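Local coordinates for DisA protein (Sorangium cellulosum, PDB 6CCA) that probably transfers methyl groups to carbon as a methyltransferase of the disorazol polyketide assembly line, forming a gem-dimethyl group, at residues T265-G268 with K269-Y272. Sequence-based numbering, arbitrary orientation.
Sequences TRYG and KRQY
Tyr267 and Arg270 pair one turn apart on helix 262-272, the helix of a beta-alpha-beta unit in the methyltransferase domain. The pair is a cation-pi contact on an exposed side of the helix. Arg270 CZ lies over one face of the Tyr267 ring, 4.4 Å from its centroid and offset toward the rim. The guanidinium does not lie flat on the ring, since the two planes are 43° apart. Its NH1 comes closest, 3.5 Å from Tyr267 CE2. Both side chains point the same way. In Arg270, CG is anti to the carbonyl carbon (chi1 -65°) and the chain is extended from there to NE. This carries the charged end over the ring.

Arg266 runs beside Arg270, pointing the same way, and its CD is 3.7 Å from Arg270 NH2. A bend in its chain beyond CG turns its end, and NE stays 5.0 Å from Arg270 NH2. Arg266 NH2 also makes a weak hydrogen bond to His262.

Four i to i+4 backbone bonds join the two turns. The Arg270 N to Arg266 O bond is the straightest, at 168°. Gly268 O, near the end of the helix, accepts from Tyr272 N at 2.9 Å and weakly from Gln271 N at 3.2 Å. Tyr272 CD2 also lies 3.5 Å from Gly268 O.

Thr265 and Tyr272 are buried. Thr265 OG1 is hydrogen-bonded to His262 O, and its side chain touches Asp259 and Pro283. Tyr272 packs on Ala240 and Leu243 of helix 239-246 and on Phe281 of strand 279-281, which Lys269 also touches. In chain order, helix 262-272 is the crossover between strands 253-257 and 279-281, which pair in parallel in the sheet.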
ATOM      1  N   THR A 265       9.939   7.887 -13.897  1.00 19.60           N
ATOM      2  CA  THR A 265      10.319   6.916 -14.887  1.00 18.11           C
ATOM      3  C   THR A 265      11.714   7.242 -15.458  1.00 19.75           C
ATOM      4  O   THR A 265      12.463   6.345 -15.713  1.00 19.48           O
ATOM      5  CB  THR A 265       9.219   6.702 -15.985  1.00 21.90           C
ATOM      6  OG1 THR A 265       9.100   7.817 -16.827  1.00 27.35           O
ATOM      7  CG2 THR A 265       7.853   6.573 -15.349  1.00 19.89           C
ATOM      8  N   ARG A 266      12.033   8.522 -15.619  1.00 20.15           N
ATOM      9  CA  ARG A 266      13.347   8.917 -16.121  1.00 22.79           C
ATOM     10  C   ARG A 266      14.461   8.513 -15.155  1.00 20.98           C
ATOM     11  O   ARG A 266      15.504   8.006 -15.569  1.00 20.66           O
ATOM     12  CB  ARG A 266      13.393  10.426 -16.373  1.00 27.34           C
ATOM     13  CG  ARG A 266      14.782  10.963 -16.676  1.00 39.12           C
ATOM     14  CD  ARG A 266      14.811  12.482 -16.620  1.00 46.60           C
ATOM     15  NE  ARG A 266      13.544  13.069 -17.044  1.00 50.75           N
ATOM     16  CZ  ARG A 266      12.870  13.976 -16.345  1.00 46.93           C
ATOM     17  NH1 ARG A 266      13.340  14.403 -15.182  1.00 48.71           N
ATOM     18  NH2 ARG A 266      11.724  14.456 -16.809  1.00 51.73           N
ATOM     19  N   TYR A 267      14.227   8.742 -13.867  1.00 21.63           N
ATOM     20  CA  TYR A 267      15.183   8.427 -12.826  1.00 20.22           C
ATOM     21  C   TYR A 267      15.324   6.964 -12.642  1.00 19.60           C
ATOM     22  O   TYR A 267      16.421   6.448 -12.406  1.00 18.60           O
ATOM     23  CB  TYR A 267      14.837   9.107 -11.515  1.00 22.91           C
ATOM     24  CG  TYR A 267      15.292  10.531 -11.464  1.00 23.93           C
ATOM     25  CD1 TYR A 267      14.527  11.572 -12.019  1.00 31.49           C
ATOM     26  CD2 TYR A 267      16.507  10.857 -10.897  1.00 25.67           C
ATOM     27  CE1 TYR A 267      14.971  12.927 -11.965  1.00 33.86           C
ATOM     28  CE2 TYR A 267      16.927  12.176 -10.821  1.00 27.77           C
ATOM     29  CZ  TYR A 267      16.177  13.200 -11.350  1.00 30.22           C
ATOM     30  OH  TYR A 267      16.654  14.485 -11.282  1.00 31.76           O
ATOM     31  N   GLY A 268      14.227   6.226 -12.819  1.00 18.61           N
ATOM     32  CA  GLY A 268      14.357   4.810 -12.918  1.00 18.53           C
ATOM     33  C   GLY A 268      15.191   4.317 -14.104  1.00 16.44           C
ATOM     34  O   GLY A 268      15.903   3.346 -13.984  1.00 18.27           O
ATOM     35  N   LYS A 269      15.032   4.894 -15.267  1.00 16.33           N
ATOM     36  CA  LYS A 269      15.814   4.522 -16.435  1.00 16.47           C
ATOM     37  C   LYS A 269      17.307   4.758 -16.167  1.00 15.21           C
ATOM     38  O   LYS A 269      18.140   3.914 -16.485  1.00 16.33           O
ATOM     39  CB  LYS A 269      15.346   5.285 -17.621  1.00 19.55           C
ATOM     40  CG  LYS A 269      16.064   4.883 -18.906  1.00 21.13           C
ATOM     41  CD  LYS A 269      15.366   5.547 -20.089  1.00 26.49           C
ATOM     42  CE  LYS A 269      15.622   4.742 -21.348  1.00 31.37           C
ATOM     43  NZ  LYS A 269      15.085   5.649 -22.391  1.00 40.23           N
ATOM     44  N   ARG A 270      17.639   5.909 -15.606  1.00 17.94           N
ATOM     45  CA  ARG A 270      19.033   6.188 -15.195  1.00 18.09           C
ATOM     46  C   ARG A 270      19.602   5.138 -14.297  1.00 18.92           C
ATOM     47  O   ARG A 270      20.747   4.745 -14.442  1.00 19.12           O
ATOM     48  CB  ARG A 270      19.135   7.499 -14.440  1.00 20.13           C
ATOM     49  CG  ARG A 270      18.795   8.717 -15.262  1.00 19.65           C
ATOM     50  CD  ARG A 270      19.310   9.975 -14.540  1.00 19.45           C
ATOM     51  NE  ARG A 270      18.791  11.161 -15.193  1.00 20.07           N
ATOM     52  CZ  ARG A 270      18.729  12.364 -14.643  1.00 19.27           C
ATOM     53  NH1 ARG A 270      19.206  12.590 -13.432  1.00 20.77           N
ATOM     54  NH2 ARG A 270      18.183  13.349 -15.336  1.00 23.06           N
ATOM     55  N   GLN A 271      18.795   4.674 -13.333  1.00 18.43           N
ATOM     56  CA  GLN A 271      19.282   3.801 -12.313  1.00 19.81           C
ATOM     57  C   GLN A 271      19.369   2.354 -12.738  1.00 19.29           C
ATOM     58  O   GLN A 271      20.374   1.631 -12.477  1.00 19.19           O
ATOM     59  CB  GLN A 271      18.411   3.991 -11.047  1.00 20.73           C
ATOM     60  CG  GLN A 271      18.924   3.169  -9.863  1.00 23.27           C
ATOM     61  CD  GLN A 271      18.246   3.579  -8.546  1.00 27.80           C
ATOM     62  OE1 GLN A 271      17.224   4.287  -8.509  1.00 27.92           O
ATOM     63  NE2 GLN A 271      18.826   3.154  -7.488  1.00 32.64           N
ATOM     64  N   TYR A 272      18.310   1.884 -13.413  1.00 18.16           N
ATOM     65  CA  TYR A 272      18.178   0.474 -13.750  1.00 19.14           C
ATOM     66  C   TYR A 272      18.361   0.127 -15.204  1.00 17.97           C
ATOM     67  O   TYR A 272      18.590  -1.011 -15.502  1.00 19.74           O
ATOM     68  CB  TYR A 272      16.775  -0.002 -13.312  1.00 18.10           C
ATOM     69  CG  TYR A 272      16.611   0.202 -11.800  1.00 21.08           C
ATOM     70  CD1 TYR A 272      17.382  -0.541 -10.897  1.00 23.23           C
ATOM     71  CD2 TYR A 272      15.664   1.088 -11.276  1.00 23.07           C
ATOM     72  CE1 TYR A 272      17.249  -0.349  -9.525  1.00 25.02           C
ATOM     73  CE2 TYR A 272      15.557   1.314  -9.891  1.00 26.99           C
ATOM     74  CZ  TYR A 272      16.351   0.578  -9.029  1.00 26.59           C
ATOM     75  OH  TYR A 272      16.236   0.772  -7.660  1.00 29.11           O
TER